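Local coordinates for protein 4'-phospho-dehydrooxetanocin synthase (Bacillus megaterium, PDB 5UL3) that catalyses the oxidative ring contraction of dAMP to an oxetane aldehyde in oxetanocin A biosynthesis, using cobalamin, a [4Fe-4S] cluster and S-adenosylmethionine, at residues P288-D293 with L339-D344; S22-K27 with I345-K350; S53-N58 with L147-L152; I133-L138 with A304-T309. One frame throughout, in Å; residues are numbered along the deposited sequence.

All four contacts join parts of the chain that are distant in sequence around the seam between the N-terminal region, the cobalamin-binding Rossmann domain and the AdoMet radical domain. Interactions 1 and 2 share helix 335-351, and their centres lie about 8 Å apart. The helix packs through Gln341, Leu342 and Ile345 on strand 305-311, which supplies interaction 4. Helix 138-149 begins at interaction 4 and ends at interaction 3, whose centres are about 20 Å apart. The salt bridge Asp293-Arg148 ties interaction 1 to interaction 3. Along the chain, interaction 2 spans the other three, and it places the turn after helix 7-21 against helix 335-351. Interaction 4 alone contains cobalamin-binding residues.

Interaction 1: residues P288-D293 with L339-D344; sequences PTPSLD and LKQLDD
Thr289 and Asp344 are brought together by matching first torsions: OG1 of Thr289 stands anti to its own carbonyl carbon (chi1 -53°), and CG of Asp344 stands anti to its own (chi1 -69°). The hydroxyl then donates a short hydrogen bond, Thr289 OG1 to Asp344 OD2, 2.6 Å, on the anti lone pair of that oxygen. The syn lone pair is taken by Lys340, one helical turn back, whose NZ forms a salt bridge with Asp344 OD2 at 2.7 Å. One carboxylate oxygen is thus gripped by two donors, which probably steadies its negative charge in this buried setting. Beside the bond, Thr289 CG2 packs on Asp344 CB at 3.7 Å. Gln341 points its CB toward the loop, and its chain, extended beyond CG, brings the amide against the peptide link of Pro288 and Thr289. Gln341 CD lies 3.3 Å from Thr289 N, and Gln341 NE2 lies 3.3 Å from Pro288 C. Thr289 N and Gln341 NE2 are both donors and do not bond; NE2 is instead held by Gln337. Two waters add bridges. One donates to Pro288 O and Gln341 OE1, and the other accepts from Thr289 N and Lys340 NZ, which also bonds Thr56 OG1. Segment 288-293 follows helix 283-286 and wedges between several elements. Pro290 touches Leu138 of helix 138-149 and Leu307 of strand 305-311, while Leu292 reaches Ala348 farther along helix 335-351 and Ile24 of the N-terminal region.

Interaction 2: residues S22-K27 with I345-K350; sequences SQIWLK and ILRAGK. With EDO (1,2-ethanediol), chain B.
Arg347 reaches from helix 335-351 to the carbonyl of Ser22, and its side chain can be followed outward. From CB the chain sets off with CG anti to the backbone N (chi1 -177°) and then bends at CD, where chi3 of 71° swings NE out of the extended line. The polar end beyond NE does the touching. CZ faces Ser22 O, which both terminal nitrogens grip end-on: Arg347 NH2 donates to Ser22 O at 2.8 Å and Arg347 NH1 to the same oxygen at 2.9 Å. The acceptor lies in the guanidinium plane, and NH2 meets it on a lone pair in the carbonyl plane, whereas NH1 is tilted from that plane. NH1 also passes Trp25, with Arg347 NH1 3.7 Å from Trp25 CZ3, the ring and guanidinium planes being 58° apart. Arg347 NH2 meets Ile24 CD1 at 3.8 Å, and it gives a further hydrogen bond to O1 of a 1,2-ethanediol, probably from the crystallisation liquor, whose C1 rests on Ile24 CG2. One residue on, Ala348 CB packs at 4.0 Å from Trp25 CE3, on an indole that also stacks with His351 and meets Phe352 edge-to-face. The contact is a hybrid: two N-H groups of one guanidinium converging on one peptide oxygen, beside an apolar patch of Ile24, Trp25 and Ala348. Two donors on one carbonyl probably polarise it, which is consistent with holding the turn after helix 7-21 against helix 335-351 in this surface contact.

Interaction 3: residues S53-N58 with L147-L152; sequences SGETDN and LRKEQL. With EDO (1,2-ethanediol), chain N.
Glu55 and Asn58 meet the aliphatic chain of Lys149 from one side, Glu55 at a slant and Asn58 at about a right angle. The carboxylate lies beside the methylene groups: Glu55 OE2 is 3.5 Å from Lys149 CD, and Glu55 CG is 3.8 Å from Lys149 CB. With Asn58 CG between its backbone N and carbonyl carbon (chi1 56°), the amide lies across the lysine chain, Asn58 ND2 3.7 Å from Lys149 CG. The two loop side chains also brace each other, since Asn58 ND2 donates to Glu55 OE2 at 2.9 Å, arriving 48° above the carboxylate plane, and Asn58 OD1 accepts from Glu55 N. Lys149 NZ lies 4.3 Å from Glu55 OE2, beyond a salt bridge, and a water joins them and Asp57 OD1. A second water links Asn58 OD1, Lys149 O and Gln151 NE2. Beside these groups the backbones close in. Gly54 N makes a weak hydrogen bond to Arg148 O at 3.0 Å, and Ser53 OG lies 3.3 Å from Gln151 CA, while Gln151 OE1 is held by Tyr62. Arg148 turns its tip away to Asp293. The helix partner ends in a Schellman motif, with Leu152 N bonded to Leu147 O, Gln151 N to Arg148 O, and positive phi at Gln151. A loop between antiparallel strands 49-53 and 60-64 thus covers the C-terminal end of helix 138-149, in the Rossmann domain that houses cobalamin.

Interaction 4: residues I133-L138 with A304-T309; sequences IPRLNL and ALTLET. With EDO (1,2-ethanediol), chain V.
Ala304 O is approached by two groups of the loop: Leu136 N donates a nearly straight hydrogen bond to it at 3.0 Å, and Arg135 CA adds a CH...O contact at 3.5 Å. Ala304 N returns a bond to Pro134 O, so Arg135 and Ala304 form a single parallel beta bridge. Thr306 lies next to the bridge, its CB directed toward the loop. It is modelled in two conformers, so its contacts are less certain. In the one described, Thr306 OG1 donates to Leu136 O at 2.9 Å from above the carbonyl plane, and the hydroxyl lies against Leu138 CG at 3.4 Å; Thr306 CG2 sits over one face of the Arg135 guanidinium, 3.4 Å from Arg135 NE, the two side chains crossing at about a right angle. Arg135 NE binds a 1,2-ethanediol, probably from the crystallisation liquor, near the guanidinium plane. Leu138 CD1 packs on Glu308 CB at 4.0 Å. Thr306 N and O are buried without a modelled partner. Beyond the bridge, cobalamin is gripped from both segments: Arg135 NH2 bonds its O58 and Glu308 OE2 its N62. The backbone bonds join 133-138 to 304-309, consistent with holding the cofactor between Rossmann and radical domains.

Interaction 1: residues P288-D293 with L339-D344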
# COMPACT_ATOMS: atom_id res chain seq x y z
N PRO A 288 -8.39 9.44 13.08
CA PRO A 288 -9.68 8.76 12.92
C PRO A 288 -9.83 8.18 11.52
O PRO A 288 -8.91 8.23 10.71
CB PRO A 288 -10.69 9.89 13.16
CG PRO A 288 -10.00 11.09 12.53
CD PRO A 288 -8.48 10.88 12.75
N THR A 289 -11.01 7.62 11.25
CA THR A 289 -11.43 7.17 9.92
C THR A 289 -10.90 8.10 8.83
O THR A 289 -11.08 9.31 8.93
CB THR A 289 -12.96 7.14 9.86
OG1 THR A 289 -13.47 6.36 10.96
CG2 THR A 289 -13.45 6.55 8.50
N PRO A 290 -10.25 7.60 7.78
CA PRO A 290 -9.84 8.49 6.69
C PRO A 290 -11.04 9.23 6.12
O PRO A 290 -12.17 8.72 6.10
CB PRO A 290 -9.26 7.53 5.63
CG PRO A 290 -9.86 6.21 5.97
CD PRO A 290 -9.97 6.19 7.46
N SER A 291 -10.79 10.45 5.65
CA SER A 291 -11.86 11.24 5.05
C SER A 291 -12.36 10.54 3.79
O SER A 291 -11.58 9.96 3.04
CB SER A 291 -11.36 12.65 4.73
OG SER A 291 -11.04 13.34 5.95
N LEU A 292 -13.67 10.62 3.55
CA LEU A 292 -14.28 9.85 2.47
C LEU A 292 -14.80 10.73 1.33
O LEU A 292 -15.58 10.25 0.48
CB LEU A 292 -15.39 8.96 3.02
CG LEU A 292 -14.92 7.96 4.08
CD1 LEU A 292 -16.09 7.21 4.72
CD2 LEU A 292 -13.91 6.97 3.49
N ASP A 293 -14.31 11.98 1.25
CA ASP A 293 -14.74 12.93 0.21
C ASP A 293 -14.66 12.35 -1.20
O ASP A 293 -15.50 12.65 -2.06
CB ASP A 293 -13.87 14.18 0.26
CG ASP A 293 -13.90 14.90 1.61
OD1 ASP A 293 -14.14 14.25 2.65
OD2 ASP A 293 -13.68 16.12 1.61
N LEU A 339 -12.37 -1.34 14.80
CA LEU A 339 -13.71 -1.81 14.45
C LEU A 339 -14.61 -0.66 14.03
O LEU A 339 -15.44 -0.81 13.12
CB LEU A 339 -14.30 -2.60 15.62
CG LEU A 339 -13.61 -3.94 15.89
CD1 LEU A 339 -14.08 -4.60 17.19
CD2 LEU A 339 -13.77 -4.89 14.70
N LYS A 340 -14.47 0.50 14.68
CA LYS A 340 -15.25 1.67 14.29
C LYS A 340 -14.88 2.12 12.89
O LYS A 340 -15.75 2.39 12.05
CB LYS A 340 -15.02 2.82 15.28
CG LYS A 340 -15.52 4.16 14.69
CD LYS A 340 -15.04 5.35 15.49
CE LYS A 340 -15.66 6.66 15.00
NZ LYS A 340 -15.27 7.03 13.60
N GLN A 341 -13.57 2.23 12.60
CA GLN A 341 -13.16 2.71 11.29
C GLN A 341 -13.56 1.73 10.20
O GLN A 341 -13.96 2.13 9.10
CB GLN A 341 -11.65 2.97 11.27
CG GLN A 341 -11.28 4.16 12.20
CD GLN A 341 -9.87 4.67 12.00
OE1 GLN A 341 -9.29 4.54 10.91
NE2 GLN A 341 -9.31 5.29 13.04
N LEU A 342 -13.45 0.43 10.48
CA LEU A 342 -13.91 -0.56 9.50
C LEU A 342 -15.40 -0.41 9.25
O LEU A 342 -15.86 -0.45 8.09
CB LEU A 342 -13.57 -1.98 9.98
CG LEU A 342 -12.08 -2.40 9.88
CD1 LEU A 342 -11.86 -3.65 10.71
CD2 LEU A 342 -11.64 -2.61 8.41
N ASP A 343 -16.18 -0.23 10.32
CA ASP A 343 -17.62 -0.03 10.17
C ASP A 343 -17.93 1.19 9.32
O ASP A 343 -18.80 1.14 8.44
CB ASP A 343 -18.27 0.08 11.54
CG ASP A 343 -19.77 0.29 11.46
OD1 ASP A 343 -20.49 -0.68 11.16
OD2 ASP A 343 -20.24 1.43 11.67
N ASP A 344 -17.22 2.30 9.55
CA ASP A 344 -17.43 3.53 8.78
C ASP A 344 -17.17 3.31 7.30
O ASP A 344 -17.99 3.67 6.45
CB ASP A 344 -16.52 4.66 9.27
CG ASP A 344 -16.88 5.16 10.65
OD1 ASP A 344 -17.99 4.87 11.12
OD2 ASP A 344 -16.02 5.84 11.28
O HOH W 1 -7.47 6.01 9.75
O HOH W 2 -12.48 7.37 14.02

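Interaction 2: residues S22-K27 with I345-K350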
# COMPACT_ATOMS: atom_id res chain seq x y z
N SER A 22 -24.64 11.64 9.56
CA SER A 22 -24.45 10.22 9.31
C SER A 22 -24.04 9.93 7.88
O SER A 22 -23.56 8.82 7.60
CB SER A 22 -25.73 9.45 9.64
OG SER A 22 -26.66 9.60 8.58
N GLN A 23 -24.19 10.90 6.97
CA GLN A 23 -23.81 10.70 5.57
C GLN A 23 -22.34 11.10 5.40
O GLN A 23 -21.99 12.12 4.81
CB GLN A 23 -24.74 11.48 4.65
CG GLN A 23 -26.17 11.05 4.84
CD GLN A 23 -27.15 12.04 4.26
OE1 GLN A 23 -27.06 12.40 3.08
NE2 GLN A 23 -28.08 12.49 5.08
N ILE A 24 -21.47 10.23 5.93
CA ILE A 24 -20.06 10.58 6.08
C ILE A 24 -19.30 10.60 4.76
O ILE A 24 -18.15 11.03 4.73
CB ILE A 24 -19.38 9.62 7.08
CG1 ILE A 24 -19.47 8.17 6.60
CG2 ILE A 24 -20.00 9.78 8.44
CD1 ILE A 24 -18.70 7.18 7.50
N TRP A 25 -19.94 10.21 3.65
CA TRP A 25 -19.32 10.33 2.34
C TRP A 25 -19.46 11.72 1.74
O TRP A 25 -18.76 12.04 0.78
CB TRP A 25 -19.92 9.32 1.38
CG TRP A 25 -21.40 9.31 1.46
CD1 TRP A 25 -22.27 10.10 0.75
CD2 TRP A 25 -22.20 8.51 2.33
NE1 TRP A 25 -23.55 9.83 1.12
CE2 TRP A 25 -23.54 8.86 2.09
CE3 TRP A 25 -21.91 7.53 3.29
CZ2 TRP A 25 -24.60 8.25 2.77
CZ3 TRP A 25 -22.95 6.94 3.96
CH2 TRP A 25 -24.29 7.30 3.70
N LEU A 26 -20.36 12.55 2.25
CA LEU A 26 -20.52 13.88 1.67
C LEU A 26 -19.36 14.77 2.08
O LEU A 26 -18.83 14.66 3.19
CB LEU A 26 -21.84 14.51 2.11
CG LEU A 26 -23.12 13.74 1.80
CD1 LEU A 26 -24.30 14.39 2.52
CD2 LEU A 26 -23.33 13.68 0.28
N LYS A 27 -18.97 15.66 1.18
CA LYS A 27 -17.92 16.62 1.47
C LYS A 27 -18.46 17.70 2.41
O LYS A 27 -19.67 17.93 2.47
CB LYS A 27 -17.42 17.25 0.17
CG LYS A 27 -17.42 16.26 -1.00
CD LYS A 27 -16.60 16.76 -2.17
CE LYS A 27 -16.14 15.61 -3.06
NZ LYS A 27 -15.08 16.02 -4.02
N ILE A 345 -16.02 2.72 6.98
CA ILE A 345 -15.63 2.56 5.59
C ILE A 345 -16.58 1.59 4.89
O ILE A 345 -16.99 1.81 3.74
CB ILE A 345 -14.17 2.09 5.51
CG1 ILE A 345 -13.25 3.21 6.00
CG2 ILE A 345 -13.80 1.68 4.10
CD1 ILE A 345 -11.89 2.73 6.39
N LEU A 346 -16.97 0.52 5.58
CA LEU A 346 -17.86 -0.47 4.99
C LEU A 346 -19.25 0.11 4.76
O LEU A 346 -19.88 -0.14 3.71
CB LEU A 346 -17.94 -1.70 5.90
CG LEU A 346 -16.69 -2.58 5.93
CD1 LEU A 346 -16.75 -3.50 7.13
CD2 LEU A 346 -16.55 -3.36 4.61
N ARG A 347 -19.74 0.91 5.70
CA ARG A 347 -21.04 1.53 5.54
C ARG A 347 -21.03 2.52 4.38
O ARG A 347 -21.97 2.54 3.55
CB ARG A 347 -21.45 2.22 6.85
CG ARG A 347 -22.86 2.84 6.77
CD ARG A 347 -23.40 3.25 8.14
NE ARG A 347 -22.70 4.41 8.68
CZ ARG A 347 -22.92 5.66 8.30
NH1 ARG A 347 -23.85 5.93 7.37
NH2 ARG A 347 -22.23 6.65 8.85
N ALA A 348 -19.97 3.32 4.28
CA ALA A 348 -19.86 4.26 3.17
C ALA A 348 -19.68 3.53 1.85
O ALA A 348 -20.22 3.96 0.83
CB ALA A 348 -18.70 5.22 3.41
N GLY A 349 -18.89 2.45 1.84
CA GLY A 349 -18.74 1.69 0.61
C GLY A 349 -20.06 1.09 0.13
O GLY A 349 -20.37 1.12 -1.06
N LYS A 350 -20.85 0.58 1.07
CA LYS A 350 -22.14 -0.01 0.72
C LYS A 350 -23.08 1.02 0.11
O LYS A 350 -23.86 0.70 -0.80
CB LYS A 350 -22.77 -0.63 1.97
CG LYS A 350 -24.08 -1.36 1.73
CD LYS A 350 -24.73 -1.75 3.05
CE LYS A 350 -25.88 -2.73 2.86
NZ LYS A 350 -25.40 -4.09 2.46
C1 EDO B . -21.03 8.66 11.52
O1 EDO B . -20.66 7.28 11.31
C2 EDO B . -22.00 8.74 12.69
O2 EDO B . -21.32 8.22 13.84

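Interaction 3: residues S53-N58 with L147-L152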
# COMPACT_ATOMS: atom_id res chain seq x y z
N SER A 53 -17.25 21.40 11.35
CA SER A 53 -15.92 20.79 11.52
C SER A 53 -16.11 19.49 12.27
O SER A 53 -17.25 19.06 12.52
CB SER A 53 -14.96 21.76 12.23
OG SER A 53 -13.63 21.25 12.21
N GLY A 54 -15.01 18.86 12.69
CA GLY A 54 -15.11 17.53 13.26
C GLY A 54 -15.35 16.52 12.14
O GLY A 54 -15.38 16.87 10.97
N GLU A 55 -15.53 15.25 12.52
CA GLU A 55 -15.77 14.18 11.55
C GLU A 55 -16.44 13.02 12.25
O GLU A 55 -16.37 12.88 13.47
CB GLU A 55 -14.46 13.74 10.87
CG GLU A 55 -13.33 13.43 11.85
CD GLU A 55 -13.50 12.07 12.53
OE1 GLU A 55 -13.92 11.09 11.87
OE2 GLU A 55 -13.21 11.97 13.74
N THR A 56 -17.11 12.16 11.45
CA THR A 56 -17.90 11.01 11.91
C THR A 56 -18.57 11.24 13.27
O THR A 56 -19.58 11.95 13.35
CB THR A 56 -17.07 9.71 11.94
OG1 THR A 56 -16.01 9.77 12.90
CG2 THR A 56 -16.47 9.44 10.54
N ASP A 57 -18.05 10.64 14.34
CA ASP A 57 -18.72 10.66 15.63
C ASP A 57 -18.44 11.91 16.46
O ASP A 57 -18.74 11.91 17.66
CB ASP A 57 -18.36 9.41 16.44
CG ASP A 57 -16.89 9.36 16.86
OD1 ASP A 57 -16.06 10.16 16.38
OD2 ASP A 57 -16.57 8.49 17.69
N ASN A 58 -17.91 12.98 15.85
CA ASN A 58 -17.70 14.22 16.59
C ASN A 58 -17.99 15.43 15.71
O ASN A 58 -17.63 16.56 16.08
CB ASN A 58 -16.27 14.27 17.17
CG ASN A 58 -15.20 14.11 16.11
OD1 ASN A 58 -14.89 15.05 15.36
ND2 ASN A 58 -14.61 12.92 16.04
N LEU A 147 -6.95 16.58 10.84
CA LEU A 147 -7.18 18.02 10.96
C LEU A 147 -8.64 18.34 11.26
O LEU A 147 -8.94 19.27 12.03
CB LEU A 147 -6.74 18.73 9.68
CG LEU A 147 -5.23 18.71 9.42
CD1 LEU A 147 -4.92 19.35 8.05
CD2 LEU A 147 -4.44 19.42 10.53
N ARG A 148 -9.58 17.60 10.64
CA ARG A 148 -11.00 17.85 10.92
C ARG A 148 -11.37 17.47 12.34
O ARG A 148 -12.11 18.21 13.02
CB ARG A 148 -11.89 17.11 9.91
CG ARG A 148 -11.75 17.66 8.50
CD ARG A 148 -12.60 16.88 7.50
NE ARG A 148 -12.54 17.48 6.17
CZ ARG A 148 -12.91 16.84 5.06
NH1 ARG A 148 -13.36 15.59 5.13
NH2 ARG A 148 -12.83 17.45 3.89
N LYS A 149 -10.86 16.33 12.83
CA LYS A 149 -11.22 15.92 14.18
C LYS A 149 -10.66 16.88 15.22
O LYS A 149 -11.34 17.20 16.20
CB LYS A 149 -10.73 14.50 14.46
CG LYS A 149 -11.07 14.02 15.88
CD LYS A 149 -10.65 12.55 16.11
CE LYS A 149 -11.14 12.04 17.49
NZ LYS A 149 -11.46 10.56 17.46
N GLU A 150 -9.45 17.39 15.00
CA GLU A 150 -8.90 18.42 15.88
C GLU A 150 -9.50 19.80 15.63
O GLU A 150 -9.21 20.74 16.38
CB GLU A 150 -7.38 18.47 15.71
CG GLU A 150 -6.66 17.24 16.23
CD GLU A 150 -6.63 17.17 17.75
OE1 GLU A 150 -6.78 18.22 18.42
OE2 GLU A 150 -6.47 16.05 18.27
N GLN A 151 -10.34 19.92 14.61
CA GLN A 151 -10.97 21.17 14.18
C GLN A 151 -9.93 22.27 13.99
O GLN A 151 -10.07 23.40 14.46
CB GLN A 151 -12.07 21.59 15.16
CG GLN A 151 -13.05 20.44 15.44
CD GLN A 151 -14.38 20.89 16.04
OE1 GLN A 151 -14.72 22.07 16.03
NE2 GLN A 151 -15.13 19.93 16.59
N LEU A 152 -8.86 21.92 13.27
CA LEU A 152 -7.75 22.83 13.02
C LEU A 152 -7.86 23.56 11.69
O LEU A 152 -7.28 24.65 11.55
CB LEU A 152 -6.41 22.07 13.07
CG LEU A 152 -6.02 21.51 14.45
CD1 LEU A 152 -4.80 20.61 14.31
CD2 LEU A 152 -5.74 22.62 15.46
C1 EDO N . -5.12 15.56 21.65
O1 EDO N . -5.83 14.75 20.70
C2 EDO N . -6.07 16.66 22.13
O2 EDO N . -6.81 17.19 21.02
O HOH W 3 -13.55 9.84 15.20
O HOH W 4 -14.06 17.24 16.68

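Interaction 4: residues I133-L138 with A304-T309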
# COMPACT_ATOMS: atom_id res chain seq x y z
N ILE A 133 -6.98 2.02 -11.81
CA ILE A 133 -8.02 1.59 -10.88
C ILE A 133 -7.70 2.19 -9.51
O ILE A 133 -6.73 1.76 -8.87
CB ILE A 133 -8.12 0.06 -10.80
CG1 ILE A 133 -8.42 -0.53 -12.19
CG2 ILE A 133 -9.19 -0.34 -9.80
CD1 ILE A 133 -9.75 -0.08 -12.78
N PRO A 134 -8.48 3.15 -9.03
CA PRO A 134 -8.09 3.86 -7.81
C PRO A 134 -8.32 3.03 -6.55
O PRO A 134 -9.05 2.04 -6.54
CB PRO A 134 -9.01 5.09 -7.82
CG PRO A 134 -10.22 4.64 -8.57
CD PRO A 134 -9.74 3.64 -9.59
N ARG A 135 -7.66 3.45 -5.47
CA ARG A 135 -7.95 2.97 -4.13
C ARG A 135 -8.02 4.20 -3.22
O ARG A 135 -7.32 5.19 -3.45
CB ARG A 135 -6.89 1.99 -3.59
CG ARG A 135 -5.52 2.62 -3.45
CD ARG A 135 -4.41 1.63 -3.05
NE ARG A 135 -4.18 1.43 -1.62
CZ ARG A 135 -3.80 2.37 -0.74
NH1 ARG A 135 -3.66 3.64 -1.13
NH2 ARG A 135 -3.59 2.05 0.54
N LEU A 136 -8.91 4.14 -2.24
CA LEU A 136 -9.04 5.22 -1.27
C LEU A 136 -7.66 5.68 -0.80
O LEU A 136 -6.85 4.87 -0.32
CB LEU A 136 -9.87 4.72 -0.09
CG LEU A 136 -10.07 5.72 1.07
CD1 LEU A 136 -10.74 7.00 0.61
CD2 LEU A 136 -10.86 5.06 2.18
N ASN A 137 -7.37 6.96 -0.98
CA ASN A 137 -6.02 7.45 -0.69
C ASN A 137 -5.89 7.81 0.78
O ASN A 137 -6.39 8.85 1.23
CB ASN A 137 -5.64 8.64 -1.56
CG ASN A 137 -4.21 9.09 -1.30
OD1 ASN A 137 -3.98 10.17 -0.74
ND2 ASN A 137 -3.22 8.25 -1.66
N LEU A 138 -5.17 6.98 1.52
CA LEU A 138 -4.97 7.23 2.94
C LEU A 138 -3.95 8.33 3.20
O LEU A 138 -4.03 9.01 4.23
CB LEU A 138 -4.52 5.93 3.62
CG LEU A 138 -5.51 4.76 3.45
CD1 LEU A 138 -4.98 3.52 4.14
CD2 LEU A 138 -6.90 5.13 4.02
N ALA A 304 -11.22 0.71 -4.79
CA ALA A 304 -11.13 -0.18 -3.64
C ALA A 304 -11.12 0.58 -2.31
O ALA A 304 -10.54 1.67 -2.20
CB ALA A 304 -9.86 -1.03 -3.72
N LEU A 305 -11.69 -0.06 -1.29
CA LEU A 305 -11.58 0.42 0.09
C LEU A 305 -10.25 0.00 0.71
O LEU A 305 -9.75 -1.09 0.46
CB LEU A 305 -12.71 -0.15 0.94
CG LEU A 305 -14.10 0.06 0.33
CD1 LEU A 305 -15.06 -0.90 0.97
CD2 LEU A 305 -14.51 1.49 0.56
N THR A 306 -9.69 0.89 1.53
CA THR A 306 -8.43 0.67 2.22
C THR A 306 -8.58 1.12 3.67
O THR A 306 -9.50 1.86 4.02
CB THR A 306 -7.29 1.44 1.57
OG1 THR A 306 -7.59 2.84 1.61
CG2 THR A 306 -7.09 1.01 0.11
N LEU A 307 -7.65 0.67 4.52
CA LEU A 307 -7.54 1.15 5.89
C LEU A 307 -6.15 0.77 6.36
O LEU A 307 -5.62 -0.26 5.94
CB LEU A 307 -8.58 0.53 6.82
CG LEU A 307 -8.60 1.10 8.24
CD1 LEU A 307 -8.85 2.62 8.19
CD2 LEU A 307 -9.67 0.41 9.08
N GLU A 308 -5.56 1.59 7.21
CA GLU A 308 -4.29 1.27 7.86
C GLU A 308 -4.58 1.09 9.34
O GLU A 308 -5.00 2.05 10.01
CB GLU A 308 -3.25 2.36 7.61
CG GLU A 308 -1.79 1.91 7.97
CD GLU A 308 -0.73 3.00 7.75
OE1 GLU A 308 -1.05 4.20 7.93
OE2 GLU A 308 0.44 2.66 7.43
N THR A 309 -4.40 -0.13 9.88
CA THR A 309 -4.77 -0.35 11.28
C THR A 309 -3.57 -0.30 12.21
O THR A 309 -3.72 -0.50 13.42
CB THR A 309 -5.51 -1.70 11.48
OG1 THR A 309 -4.63 -2.81 11.20
CG2 THR A 309 -6.76 -1.79 10.56
C1 EDO V . -5.58 -2.36 -3.38
O1 EDO V . -5.97 -2.15 -4.75
C2 EDO V . -4.14 -1.90 -3.17
O2 EDO V . -3.95 -1.55 -1.79